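Long-range contacts in signal recognition 54 kDa protein (Pyrococcus furiosus, PDB 3DM5), which belongs to the SRP54 family of the signal recognition particle and joins an N-terminal helical bundle to a P-loop nucleotide-binding domain and a helical signal-peptide-binding domain: residues E55-A60 with I78-E82; T13-I17 with E30-I35; T84-E90 with F284-V290. All blocks are in the same frame, centred on the assembly; numbering follows the deposited sequence.

Interaction 1 of 3, residues E55-A60 with I78-E82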
loop_
_atom_site.group_PDB
_atom_site.type_symbol
_atom_site.label_atom_id
_atom_site.label_comp_id
_atom_site.label_asym_id
_atom_site.label_seq_id
_atom_site.Cartn_x
_atom_site.Cartn_y
_atom_site.Cartn_z
ATOM N N GLU A 55 -14.001 -15.258 22.409
ATOM C CA GLU A 55 -14.257 -14.754 23.752
ATOM C C GLU A 55 -14.809 -13.329 23.686
ATOM O O GLU A 55 -15.740 -12.966 24.414
ATOM C CB GLU A 55 -12.977 -14.790 24.590
ATOM C CG GLU A 55 -13.078 -14.058 25.916
ATOM C CD GLU A 55 -14.023 -14.730 26.909
ATOM O OE1 GLU A 55 -14.214 -14.176 28.017
ATOM O OE2 GLU A 55 -14.572 -15.810 26.585
ATOM N N ILE A 56 -14.227 -12.522 22.806
ATOM C CA ILE A 56 -14.687 -11.152 22.626
ATOM C C ILE A 56 -16.110 -11.133 22.099
ATOM O O ILE A 56 -16.940 -10.391 22.605
ATOM C CB ILE A 56 -13.779 -10.330 21.688
ATOM C CG1 ILE A 56 -12.378 -10.197 22.285
ATOM C CG2 ILE A 56 -14.378 -8.944 21.443
ATOM C CD1 ILE A 56 -11.475 -9.248 21.505
ATOM N N GLN A 57 -16.381 -11.954 21.089
ATOM C CA GLN A 57 -17.725 -12.064 20.529
ATOM C C GLN A 57 -18.737 -12.445 21.599
ATOM O O GLN A 57 -19.801 -11.822 21.711
ATOM C CB GLN A 57 -17.763 -13.118 19.431
ATOM C CG GLN A 57 -18.926 -12.966 18.459
ATOM C CD GLN A 57 -18.822 -13.949 17.313
ATOM O OE1 GLN A 57 -18.771 -15.160 17.527
ATOM N NE2 GLN A 57 -18.773 -13.435 16.088
ATOM N N ARG A 58 -18.386 -13.475 22.367
ATOM C CA ARG A 58 -19.227 -14.016 23.419
ATOM C C ARG A 58 -19.534 -12.967 24.488
ATOM O O ARG A 58 -20.697 -12.657 24.739
ATOM C CB ARG A 58 -18.551 -15.247 24.021
ATOM C CG ARG A 58 -19.187 -15.824 25.272
ATOM C CD ARG A 58 -18.215 -16.795 25.940
ATOM N NE ARG A 58 -18.358 -16.831 27.395
ATOM C CZ ARG A 58 -18.157 -15.791 28.202
ATOM N NH1 ARG A 58 -17.825 -14.606 27.701
ATOM N NH2 ARG A 58 -18.306 -15.929 29.514
ATOM N N ARG A 59 -18.498 -12.404 25.100
ATOM C CA ARG A 59 -18.699 -11.364 26.108
ATOM C C ARG A 59 -19.543 -10.186 25.603
ATOM O O ARG A 59 -20.345 -9.635 26.343
ATOM C CB ARG A 59 -17.356 -10.852 26.653
ATOM C CG ARG A 59 -16.531 -11.894 27.393
ATOM C CD ARG A 59 -15.367 -11.258 28.146
ATOM N NE ARG A 59 -15.822 -10.183 29.025
ATOM C CZ ARG A 59 -15.028 -9.258 29.557
ATOM N NH1 ARG A 59 -13.732 -9.260 29.296
ATOM N NH2 ARG A 59 -15.533 -8.322 30.345
ATOM N N ALA A 60 -19.356 -9.785 24.353
ATOM C CA ALA A 60 -20.104 -8.652 23.813
ATOM C C ALA A 60 -21.575 -9.000 23.674
ATOM O O ALA A 60 -22.436 -8.282 24.176
ATOM C CB ALA A 60 -19.536 -8.209 22.464
ATOM N N ILE A 78 -14.502 -4.436 26.936
ATOM C CA ILE A 78 -14.256 -5.848 26.665
ATOM C C ILE A 78 -13.022 -6.076 25.769
ATOM O O ILE A 78 -12.134 -6.856 26.104
ATOM C CB ILE A 78 -15.481 -6.497 26.000
ATOM C CG1 ILE A 78 -16.691 -6.416 26.943
ATOM C CG2 ILE A 78 -15.162 -7.926 25.627
ATOM C CD1 ILE A 78 -17.996 -6.927 26.340
ATOM N N VAL A 79 -12.977 -5.389 24.632
ATOM C CA VAL A 79 -11.831 -5.452 23.739
ATOM C C VAL A 79 -10.518 -5.092 24.453
ATOM O O VAL A 79 -9.528 -5.790 24.303
ATOM C CB VAL A 79 -12.033 -4.529 22.507
ATOM C CG1 VAL A 79 -10.757 -4.383 21.678
ATOM C CG2 VAL A 79 -13.126 -5.051 21.646
ATOM N N TYR A 80 -10.496 -3.997 25.205
ATOM C CA TYR A 80 -9.266 -3.559 25.856
ATOM C C TYR A 80 -8.763 -4.606 26.822
ATOM O O TYR A 80 -7.560 -4.835 26.934
ATOM C CB TYR A 80 -9.499 -2.274 26.617
ATOM C CG TYR A 80 -8.389 -1.912 27.568
ATOM C CD1 TYR A 80 -8.599 -1.870 28.939
ATOM C CD2 TYR A 80 -7.139 -1.582 27.097
ATOM C CE1 TYR A 80 -7.577 -1.504 29.813
ATOM C CE2 TYR A 80 -6.114 -1.217 27.963
ATOM C CZ TYR A 80 -6.336 -1.181 29.315
ATOM O OH TYR A 80 -5.297 -0.828 30.156
ATOM N N GLU A 81 -9.706 -5.236 27.513
ATOM C CA GLU A 81 -9.415 -6.163 28.596
ATOM C C GLU A 81 -8.970 -7.520 28.063
ATOM O O GLU A 81 -8.029 -8.134 28.577
ATOM C CB GLU A 81 -10.644 -6.287 29.503
ATOM C CG GLU A 81 -10.670 -7.501 30.414
ATOM C CD GLU A 81 -11.943 -7.560 31.245
ATOM O OE1 GLU A 81 -12.072 -8.503 32.063
ATOM O OE2 GLU A 81 -12.810 -6.662 31.075
ATOM N N GLU A 82 -9.643 -7.977 27.018
ATOM C CA GLU A 82 -9.252 -9.204 26.346
ATOM C C GLU A 82 -7.848 -9.114 25.720
ATOM O O GLU A 82 -7.026 -10.025 25.900
ATOM C CB GLU A 82 -10.306 -9.609 25.316
ATOM C CG GLU A 82 -11.551 -10.164 25.957
ATOM C CD GLU A 82 -11.237 -11.236 26.990
ATOM O OE1 GLU A 82 -10.375 -12.110 26.721
ATOM O OE2 GLU A 82 -11.857 -11.202 28.075
#
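The guanidinium of R59 reaches from helix 46-62 across to two consecutive acids on helix 71-86. R59 NH1 donates to E82 OE2 at 3.0 Å and R59 NH2 to E81 OE2 at 3.3 Å, both within a salt-bridge network, while R59 NE forms a salt bridge with E63 OE2, just past the end of helix 46-62. E81 is shared further: its OE2 also forms a salt bridge with K77, its stronger partner, and its OE1 one with K85. Both acids approach the guanidinium at its edge, and I78 CG1 lies over one face. E55 OE1 lies 3.8 Å from E82 OE2, a close approach of like charges at the oxygen to which R59 NH1 donates. E55 OE2 makes a long pairing of charges with R58 NH1 at 3.6 Å, with no N-H pointing at it. The two segments belong to the helical bundle domain of SRP54-type proteins and run roughly antiparallel, their axes 10.0 Å apart at 144°. Beside the charged groups, on the side of I56 and I78, the contact is hydrocarbon: I56 CG2 meets V79 CG2 at 4.1 Å, I56 CG1 lies 3.7 Å from E82 CB, and I78 CD1 reaches A60 CA at 3.7 Å. Main-chain groups stay occupied within each helix, as in R59 N to E55 O (2.9 Å) and E82 N to I78 O (2.9 Å).

Interaction 2 of 3, residues T13-I17 with E30-I35. With SO4 (sulfate ion), chain F.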
loop_
_atom_site.group_PDB
_atom_site.type_symbol
_atom_site.label_atom_id
_atom_site.label_comp_id
_atom_site.label_asym_id
_atom_site.label_seq_id
_atom_site.Cartn_x
_atom_site.Cartn_y
_atom_site.Cartn_z
ATOM N N THR A 13 -11.209 -0.149 14.768
ATOM C CA THR A 13 -12.367 -0.968 15.062
ATOM C C THR A 13 -13.058 -0.376 16.276
ATOM O O THR A 13 -14.271 -0.443 16.384
ATOM C CB THR A 13 -11.975 -2.425 15.331
ATOM O OG1 THR A 13 -11.426 -2.539 16.653
ATOM C CG2 THR A 13 -10.955 -2.892 14.299
ATOM N N LEU A 14 -12.283 0.220 17.178
ATOM C CA LEU A 14 -12.841 0.828 18.383
ATOM C C LEU A 14 -13.501 2.167 18.063
ATOM O O LEU A 14 -14.552 2.486 18.621
ATOM C CB LEU A 14 -11.781 0.979 19.489
ATOM C CG LEU A 14 -11.318 -0.327 20.143
ATOM C CD1 LEU A 14 -10.563 -0.040 21.405
ATOM C CD2 LEU A 14 -12.503 -1.241 20.433
ATOM N N LYS A 15 -12.886 2.939 17.166
ATOM C CA LYS A 15 -13.492 4.172 16.658
ATOM C C LYS A 15 -14.812 3.862 15.973
ATOM O O LYS A 15 -15.801 4.557 16.167
ATOM C CB LYS A 15 -12.569 4.883 15.669
ATOM C CG LYS A 15 -11.360 5.576 16.310
ATOM C CD LYS A 15 -10.280 5.836 15.264
ATOM C CE LYS A 15 -8.900 6.087 15.876
ATOM N NZ LYS A 15 -8.487 7.524 15.821
ATOM N N LYS A 16 -14.828 2.807 15.173
ATOM C CA LYS A 16 -16.038 2.438 14.471
ATOM C C LYS A 16 -17.143 2.248 15.477
ATOM O O LYS A 16 -18.254 2.737 15.291
ATOM C CB LYS A 16 -15.836 1.160 13.661
ATOM C CG LYS A 16 -15.224 1.376 12.283
ATOM C CD LYS A 16 -15.415 0.140 11.403
ATOM C CE LYS A 16 -14.919 0.386 9.985
ATOM N NZ LYS A 16 -15.197 -0.781 9.094
ATOM N N ILE A 17 -16.830 1.537 16.552
ATOM C CA ILE A 17 -17.805 1.287 17.606
ATOM C C ILE A 17 -18.292 2.595 18.232
ATOM O O ILE A 17 -19.484 2.786 18.435
ATOM C CB ILE A 17 -17.235 0.352 18.687
ATOM C CG1 ILE A 17 -16.986 -1.021 18.080
ATOM C CG2 ILE A 17 -18.184 0.254 19.866
ATOM C CD1 ILE A 17 -17.304 -2.145 18.997
ATOM N N GLU A 30 -18.809 -7.739 12.837
ATOM C CA GLU A 30 -17.870 -6.972 12.021
ATOM C C GLU A 30 -16.619 -6.568 12.793
ATOM O O GLU A 30 -15.506 -6.536 12.247
ATOM C CB GLU A 30 -18.528 -5.709 11.494
ATOM C CG GLU A 30 -17.501 -4.707 10.980
ATOM C CD GLU A 30 -18.131 -3.455 10.413
ATOM O OE1 GLU A 30 -19.371 -3.310 10.506
ATOM O OE2 GLU A 30 -17.379 -2.611 9.878
ATOM N N LEU A 31 -16.825 -6.211 14.054
ATOM C CA LEU A 31 -15.735 -5.892 14.948
ATOM C C LEU A 31 -14.818 -7.107 15.053
ATOM O O LEU A 31 -13.602 -7.007 14.848
ATOM C CB LEU A 31 -16.282 -5.542 16.329
ATOM C CG LEU A 31 -15.252 -5.523 17.465
ATOM C CD1 LEU A 31 -14.379 -4.255 17.422
ATOM C CD2 LEU A 31 -15.964 -5.664 18.800
ATOM N N VAL A 32 -15.407 -8.255 15.375
ATOM C CA VAL A 32 -14.626 -9.471 15.555
ATOM C C VAL A 32 -13.817 -9.782 14.295
ATOM O O VAL A 32 -12.638 -10.146 14.366
ATOM C CB VAL A 32 -15.514 -10.671 15.942
ATOM C CG1 VAL A 32 -14.837 -11.986 15.566
ATOM C CG2 VAL A 32 -15.841 -10.615 17.429
ATOM N N ARG A 33 -14.442 -9.609 13.138
ATOM C CA ARG A 33 -13.762 -9.889 11.887
ATOM C C ARG A 33 -12.701 -8.840 11.567
ATOM O O ARG A 33 -11.648 -9.159 11.013
ATOM C CB ARG A 33 -14.778 -10.018 10.758
ATOM C CG ARG A 33 -15.653 -11.249 10.901
ATOM C CD ARG A 33 -16.859 -11.185 9.995
ATOM N NE ARG A 33 -17.621 -12.432 10.013
ATOM C CZ ARG A 33 -18.894 -12.518 9.637
ATOM N NH1 ARG A 33 -19.533 -11.423 9.243
ATOM N NH2 ARG A 33 -19.532 -13.682 9.662
ATOM N N ASP A 34 -12.970 -7.587 11.916
ATOM C CA ASP A 34 -11.946 -6.564 11.778
ATOM C C ASP A 34 -10.711 -6.929 12.604
ATOM O O ASP A 34 -9.591 -6.741 12.148
ATOM C CB ASP A 34 -12.469 -5.174 12.153
ATOM C CG ASP A 34 -13.141 -4.459 10.979
ATOM O OD1 ASP A 34 -13.173 -5.030 9.862
ATOM O OD2 ASP A 34 -13.631 -3.322 11.174
ATOM N N ILE A 35 -10.916 -7.477 13.800
ATOM C CA ILE A 35 -9.811 -7.844 14.680
ATOM C C ILE A 35 -9.067 -9.094 14.208
ATOM O O ILE A 35 -7.840 -9.150 14.259
ATOM C CB ILE A 35 -10.274 -8.039 16.136
ATOM C CG1 ILE A 35 -10.942 -6.763 16.664
ATOM C CG2 ILE A 35 -9.088 -8.435 17.031
ATOM C CD1 ILE A 35 -11.728 -6.981 17.957
HETATM S S SO4 F . -23.164 -12.913 8.944
HETATM O O1 SO4 F . -22.575 -11.573 8.924
HETATM O O2 SO4 F . -24.613 -12.761 8.859
HETATM O O3 SO4 F . -22.694 -13.715 7.822
HETATM O O4 SO4 F . -22.805 -13.651 10.152
#
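A buried threonine stands at the closest backbone approach of this pair: the CA atoms of T13 and L31 are 6.0 Å apart, and T13 OG1 lies 3.5 Å from the methyl L31 CD1. The hydroxyl is not stranded there, because it hydrogen-bonds to the backbone carbonyl of L10, one turn earlier in its own helix. The methyl T13 CG2 packs on D34 CB at 3.5 Å. Helices 5-19 and 25-41, which carry the two segments, are consecutive in the chain and pack as an almost antiparallel hairpin of the SRP54-type helical bundle, with segment axes 10.2 Å apart at 165°. On the apolar side I17 CD1 meets L31 CD2 at 3.8 Å, and both residues also touch I75 of helix 71-86, so this face continues into the bundle interior. Toward solvent, K16 stretches out in a nearly extended chain to two acids one helical turn apart. K16 NZ hydrogen-bonds to E30 OE2 at 3.0 Å within a salt bridge, and is 3.6 Å from D34 OD2, a long ion pair; D34 OD1 turns instead to R37. R33, out of reach of the first segment, holds a sulfate ion, probably from the crystallisation liquor, with NH1 donating to SO4 O1 at 3.1 Å. The contact thus divides its chemistry between an apolar inner side and a charged, solvent-facing edge, where one ammonium group bonds E30 and balances D34 by charge jointly with R37.

Interaction 3 of 3, residues T84-E90 with F284-V290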
loop_
_atom_site.group_PDB
_atom_site.type_symbol
_atom_site.label_atom_id
_atom_site.label_comp_id
_atom_site.label_asym_id
_atom_site.label_seq_id
_atom_site.Cartn_x
_atom_site.Cartn_y
_atom_site.Cartn_z
ATOM N N THR A 84 -5.471 -7.079 26.568
ATOM C CA THR A 84 -4.474 -6.995 27.632
ATOM C C THR A 84 -4.076 -8.360 28.187
ATOM O O THR A 84 -2.892 -8.586 28.440
ATOM C CB THR A 84 -4.872 -6.038 28.780
ATOM O OG1 THR A 84 -4.992 -4.710 28.270
ATOM C CG2 THR A 84 -3.771 -6.019 29.859
ATOM N N LYS A 85 -5.045 -9.258 28.368
ATOM C CA LYS A 85 -4.738 -10.609 28.878
ATOM C C LYS A 85 -3.986 -11.403 27.824
ATOM O O LYS A 85 -3.175 -12.271 28.140
ATOM C CB LYS A 85 -5.998 -11.376 29.289
ATOM C CG LYS A 85 -6.724 -10.787 30.489
ATOM C CD LYS A 85 -8.084 -11.433 30.694
ATOM C CE LYS A 85 -8.910 -10.647 31.712
ATOM N NZ LYS A 85 -10.322 -11.137 31.847
ATOM N N PHE A 86 -4.255 -11.066 26.568
ATOM C CA PHE A 86 -3.716 -11.759 25.413
ATOM C C PHE A 86 -2.220 -11.479 25.313
ATOM O O PHE A 86 -1.477 -12.250 24.712
ATOM C CB PHE A 86 -4.468 -11.272 24.183
ATOM C CG PHE A 86 -4.196 -12.044 22.923
ATOM C CD1 PHE A 86 -4.580 -13.358 22.804
ATOM C CD2 PHE A 86 -3.631 -11.416 21.821
ATOM C CE1 PHE A 86 -4.369 -14.044 21.636
ATOM C CE2 PHE A 86 -3.417 -12.096 20.657
ATOM C CZ PHE A 86 -3.786 -13.409 20.562
ATOM N N LEU A 87 -1.779 -10.387 25.928
ATOM C CA LEU A 87 -0.366 -9.997 25.904
ATOM C C LEU A 87 0.294 -10.039 27.293
ATOM O O LEU A 87 1.237 -9.294 27.561
ATOM C CB LEU A 87 -0.186 -8.605 25.261
ATOM C CG LEU A 87 -0.729 -8.409 23.830
ATOM C CD1 LEU A 87 -0.446 -7.031 23.275
ATOM C CD2 LEU A 87 -0.168 -9.413 22.880
ATOM N N GLY A 88 -0.206 -10.901 28.174
ATOM C CA GLY A 88 0.419 -11.095 29.476
ATOM C C GLY A 88 -0.229 -10.501 30.731
ATOM O O GLY A 88 0.323 -10.644 31.823
ATOM N N THR A 89 -1.365 -9.823 30.580
ATOM C CA THR A 89 -2.171 -9.336 31.707
ATOM C C THR A 89 -1.575 -8.212 32.567
ATOM O O THR A 89 -2.214 -7.188 32.775
ATOM C CB THR A 89 -2.614 -10.478 32.616
ATOM O OG1 THR A 89 -3.351 -11.436 31.843
ATOM C CG2 THR A 89 -3.502 -9.939 33.709
ATOM N N GLU A 90 -0.370 -8.396 33.090
ATOM C CA GLU A 90 0.226 -7.360 33.927
ATOM C C GLU A 90 1.731 -7.408 33.881
ATOM O O GLU A 90 2.326 -8.415 33.507
ATOM C CB GLU A 90 -0.220 -7.522 35.377
ATOM C CG GLU A 90 0.071 -8.912 35.911
ATOM C CD GLU A 90 -0.281 -9.080 37.365
ATOM O OE1 GLU A 90 -0.310 -10.240 37.822
ATOM O OE2 GLU A 90 -0.524 -8.064 38.051
ATOM N N PHE A 284 8.034 -3.669 29.571
ATOM C CA PHE A 284 6.781 -4.142 29.034
ATOM C C PHE A 284 5.746 -4.282 30.137
ATOM O O PHE A 284 5.904 -5.053 31.092
ATOM C CB PHE A 284 6.962 -5.455 28.282
ATOM C CG PHE A 284 5.750 -5.867 27.475
ATOM C CD1 PHE A 284 5.428 -5.207 26.296
ATOM C CD2 PHE A 284 4.950 -6.915 27.884
ATOM C CE1 PHE A 284 4.316 -5.590 25.542
ATOM C CE2 PHE A 284 3.845 -7.301 27.138
ATOM C CZ PHE A 284 3.535 -6.637 25.967
ATOM N N ASP A 285 4.688 -3.508 29.989
ATOM C CA ASP A 285 3.623 -3.431 30.961
ATOM C C ASP A 285 2.346 -3.531 30.135
ATOM O O ASP A 285 1.837 -2.519 29.630
ATOM C CB ASP A 285 3.723 -2.098 31.725
ATOM C CG ASP A 285 2.674 -1.956 32.816
ATOM O OD1 ASP A 285 1.679 -2.716 32.830
ATOM O OD2 ASP A 285 2.852 -1.062 33.665
ATOM N N PRO A 286 1.853 -4.772 29.963
ATOM C CA PRO A 286 0.745 -5.153 29.069
ATOM C C PRO A 286 -0.407 -4.147 29.005
ATOM O O PRO A 286 -0.739 -3.727 27.908
ATOM C CB PRO A 286 0.282 -6.506 29.641
ATOM C CG PRO A 286 1.546 -7.108 30.137
ATOM C CD PRO A 286 2.391 -5.936 30.686
ATOM N N PRO A 287 -0.998 -3.770 30.152
ATOM C CA PRO A 287 -2.156 -2.865 30.105
ATOM C C PRO A 287 -1.831 -1.485 29.524
ATOM O O PRO A 287 -2.684 -0.887 28.877
ATOM C CB PRO A 287 -2.561 -2.728 31.587
ATOM C CG PRO A 287 -1.855 -3.800 32.295
ATOM C CD PRO A 287 -0.624 -4.107 31.534
ATOM N N ARG A 288 -0.624 -0.989 29.781
ATOM C CA ARG A 288 -0.166 0.298 29.273
ATOM C C ARG A 288 0.169 0.203 27.797
ATOM O O ARG A 288 -0.097 1.119 27.022
ATOM C CB ARG A 288 1.099 0.724 30.003
ATOM C CG ARG A 288 0.998 0.659 31.494
ATOM C CD ARG A 288 0.689 2.009 32.070
ATOM N NE ARG A 288 0.039 1.877 33.365
ATOM C CZ ARG A 288 -0.548 2.880 34.008
ATOM N NH1 ARG A 288 -0.558 4.098 33.477
ATOM N NH2 ARG A 288 -1.123 2.663 35.184
ATOM N N PHE A 289 0.786 -0.910 27.418
ATOM C CA PHE A 289 1.155 -1.144 26.035
ATOM C C PHE A 289 -0.106 -1.284 25.175
ATOM O O PHE A 289 -0.253 -0.609 24.164
ATOM C CB PHE A 289 2.043 -2.371 25.957
ATOM C CG PHE A 289 2.427 -2.776 24.564
ATOM C CD1 PHE A 289 3.592 -2.293 23.991
ATOM C CD2 PHE A 289 1.653 -3.696 23.849
ATOM C CE1 PHE A 289 3.968 -2.683 22.718
ATOM C CE2 PHE A 289 2.023 -4.092 22.585
ATOM C CZ PHE A 289 3.191 -3.580 22.016
ATOM N N VAL A 290 -1.026 -2.143 25.594
ATOM C CA VAL A 290 -2.254 -2.354 24.839
ATOM C C VAL A 290 -3.070 -1.071 24.780
ATOM O O VAL A 290 -3.816 -0.835 23.834
ATOM C CB VAL A 290 -3.100 -3.469 25.459
ATOM C CG1 VAL A 290 -4.532 -3.389 24.984
ATOM C CG2 VAL A 290 -2.514 -4.790 25.104
#
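L87 has the largest area covered here, followed by T84 and P286, and no hydrogen bond crosses between the segments. L87 CD1 fits against V290 CG2 at 3.6 Å and the edge of the F289 ring, with L87 CD1 to F289 CE2 at 3.9 Å; its carbonyl L87 O lies near the plane of the F284 ring, 3.3 Å from F284 CE2, and 3.4 Å from P286 CG. L87 immediately precedes G88, the positive-phi C-prime residue of a Schellman motif that ends helix 71-86: T89 N bonds to T84 O (2.9 Å), and G88 N to K85 O (3.3 Å). This turn of the helical bundle packs against the start of helix 286-293 of the GTPase domain. P286 opens that helix and packs its ring against the turn, P286 CB being 3.8 Å from T89 N. T84 CG2 approaches P287 CA at 3.6 Å, while T84 OG1, bonded to the carbonyl of Y80, lies 3.6 Å from V290 CG1.

Along the chain the three contacts come in series, interaction 2 first, then interaction 1, then interaction 3. Interactions 1 and 2 have centres 11 Å apart and belong to the same helical bundle; they touch where V79 packs on L14 and L31, and I56 on I35. Helix 71-86 takes part in both interactions 1 and 3, whose centres are 15 Å apart, and Y80 joins them through a probable hydrogen bond to the carbonyl of P287 and packing on V290. Interactions 2 and 3 do not touch, at about 7 Å between nearest atoms. Helix 71-86 thus packs within the bundle and, at its C-terminal end, against the GTPase domain, so the two domains share an interface.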